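SMC protein (Pyrococcus furiosus, PDB 3NWC) forms the hinge domain of a chromosome-partitioning SMC protein, the part through which two SMC chains dimerise and which binds DNA. Local coordinates at residues A[128-133]-A[146-151]. Numbering follows the deposited sequence.
Sequences LGDTVI and KVRMVT
Strands 131-134 and 148-151 pair in parallel inside the mixed sheet of the SMC hinge domain, and V132 supplies both backbone hydrogen bonds that join segments 128-133 and 146-151. V132 N donates to R148 O at 2.8 Å, and V132 O receives V150 N at 2.9 Å; the two bonds straddle M149, as parallel register requires. M149 CA, 3.1 Å from V132 O, adds a CA-H...O contact. Ahead of the paired region the ladder is completed by water: one molecule donates to D130 O and accepts from R148 N, bridging the gap where the type I turn L128-T131 leads into its strand.

T131, R148, I133 and V150 point their side chains to one face, on which helix 52-59 packs. R148 CG stands anti to the backbone N (chi1 -171°), and the extended chain passes D130 and T131, its CD 3.6 Å from D130 OD1. The guanidinium then meets T131 at its edge: R148 NH1 donates to T131 OG1 (2.9 Å, 160° at the hydrogen), with OG1 only 7° out of the plane. Further along, V150 CG1 touches T131 CG2 at 3.8 Å and also I133 CG1. On the other face V132 CG2 meets V147 CG1.

D130 OD1 stands 4.7 Å from R148 NE, not in contact, though the opposite charges may still favour the pairing. R148 NH1 has a second acceptor in A58 O of helix 52-59, so the polar side-chain link, a charged donor meeting a neutral hydroxyl, ties the guanidinium to both strand and helix.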
loop_
_atom_site.group_PDB
_atom_site.type_symbol
_atom_site.label_atom_id
_atom_site.label_comp_id
_atom_site.label_asym_id
_atom_site.label_seq_id
_atom_site.Cartn_x
_atom_site.Cartn_y
_atom_site.Cartn_z
ATOM N N LEU A 128 -5.334 11.687 3.483
ATOM C CA LEU A 128 -4.348 12.686 3.871
ATOM C C LEU A 128 -4.698 13.443 5.143
ATOM O O LEU A 128 -3.928 14.287 5.579
ATOM C CB LEU A 128 -4.171 13.695 2.734
ATOM C CG LEU A 128 -3.491 13.102 1.486
ATOM C CD1 LEU A 128 -3.590 14.086 0.329
ATOM C CD2 LEU A 128 -2.034 12.803 1.811
ATOM N N GLY A 129 -5.845 13.120 5.729
ATOM C CA GLY A 129 -6.399 13.894 6.841
ATOM C C GLY A 129 -5.618 13.939 8.138
ATOM O O GLY A 129 -5.773 14.876 8.921
ATOM N N ASP A 130 -4.785 12.938 8.396
ATOM C CA ASP A 130 -3.939 13.015 9.574
ATOM C C ASP A 130 -2.462 13.103 9.230
ATOM O O ASP A 130 -1.614 12.921 10.093
ATOM C CB ASP A 130 -4.249 11.887 10.577
ATOM C CG ASP A 130 -3.810 10.506 10.093
ATOM O OD1 ASP A 130 -3.480 10.326 8.903
ATOM O OD2 ASP A 130 -3.808 9.578 10.927
ATOM N N THR A 131 -2.160 13.426 7.970
ATOM C CA THR A 131 -0.770 13.620 7.574
ATOM C C THR A 131 -0.279 15.040 7.833
ATOM O O THR A 131 -0.910 16.010 7.442
ATOM C CB THR A 131 -0.528 13.272 6.081
ATOM O OG1 THR A 131 -0.959 11.934 5.846
ATOM C CG2 THR A 131 0.951 13.374 5.740
ATOM N N VAL A 132 0.885 15.125 8.458
ATOM C CA VAL A 132 1.564 16.381 8.667
ATOM C C VAL A 132 2.879 16.419 7.916
ATOM O O VAL A 132 3.610 15.423 7.846
ATOM C CB VAL A 132 1.794 16.601 10.189
ATOM C CG1 VAL A 132 2.526 17.895 10.441
ATOM C CG2 VAL A 132 0.461 16.568 10.919
ATOM N N ILE A 133 3.168 17.577 7.328
ATOM C CA ILE A 133 4.414 17.789 6.611
ATOM C C ILE A 133 5.408 18.439 7.561
ATOM O O ILE A 133 5.102 19.453 8.202
ATOM C CB ILE A 133 4.199 18.695 5.393
ATOM C CG1 ILE A 133 3.097 18.120 4.494
ATOM C CG2 ILE A 133 5.500 18.884 4.625
ATOM C CD1 ILE A 133 2.678 19.043 3.357
ATOM N N LYS A 146 2.999 8.280 16.748
ATOM C CA LYS A 146 1.911 9.089 17.281
ATOM C C LYS A 146 1.360 10.121 16.296
ATOM O O LYS A 146 0.256 10.623 16.477
ATOM C CB LYS A 146 2.337 9.781 18.579
ATOM C CG LYS A 146 3.222 10.989 18.374
ATOM C CD LYS A 146 3.276 11.835 19.639
ATOM C CE LYS A 146 3.775 13.239 19.341
ATOM N NZ LYS A 146 3.720 14.149 20.523
ATOM N N VAL A 147 2.124 10.437 15.254
ATOM C CA VAL A 147 1.675 11.380 14.234
ATOM C C VAL A 147 2.063 10.841 12.853
ATOM O O VAL A 147 3.183 10.364 12.679
ATOM C CB VAL A 147 2.346 12.753 14.417
ATOM C CG1 VAL A 147 1.770 13.761 13.428
ATOM C CG2 VAL A 147 2.192 13.244 15.859
ATOM N N ARG A 148 1.150 10.891 11.885
ATOM C CA ARG A 148 1.556 10.563 10.503
ATOM C C ARG A 148 2.287 11.752 9.897
ATOM O O ARG A 148 1.741 12.849 9.819
ATOM C CB ARG A 148 0.366 10.156 9.631
ATOM C CG ARG A 148 0.769 9.597 8.245
ATOM C CD ARG A 148 -0.446 9.116 7.453
ATOM N NE ARG A 148 -0.103 8.067 6.482
ATOM C CZ ARG A 148 0.095 8.277 5.182
ATOM N NH1 ARG A 148 -0.013 9.498 4.677
ATOM N NH2 ARG A 148 0.395 7.256 4.385
HETATM N N MSE A 149 3.527 11.532 9.458
HETATM C CA MSE A 149 4.345 12.618 8.933
HETATM C C MSE A 149 4.980 12.251 7.596
HETATM O O MSE A 149 5.289 11.092 7.327
HETATM C CB MSE A 149 5.449 12.988 9.922
HETATM C CG MSE A 149 4.934 13.513 11.257
HETATM SE SE MSE A 149 6.368 13.485 12.572
HETATM C CE MSE A 149 6.605 11.553 12.703
ATOM N N VAL A 150 5.184 13.260 6.766
ATOM C CA VAL A 150 5.969 13.071 5.554
ATOM C C VAL A 150 6.980 14.207 5.565
ATOM O O VAL A 150 6.635 15.326 5.922
ATOM C CB VAL A 150 5.080 13.083 4.290
ATOM C CG1 VAL A 150 4.261 14.398 4.183
ATOM C CG2 VAL A 150 5.912 12.851 3.052
ATOM N N THR A 151 8.233 13.922 5.238
ATOM C CA THR A 151 9.222 15.001 5.174
ATOM C C THR A 151 9.171 15.635 3.803
ATOM O O THR A 151 8.677 15.039 2.857
ATOM C CB THR A 151 10.657 14.532 5.468
ATOM O OG1 THR A 151 11.135 13.706 4.396
ATOM C CG2 THR A 151 10.714 13.771 6.781
HETATM O O HOH W 1 -1.396 12.113 12.617
#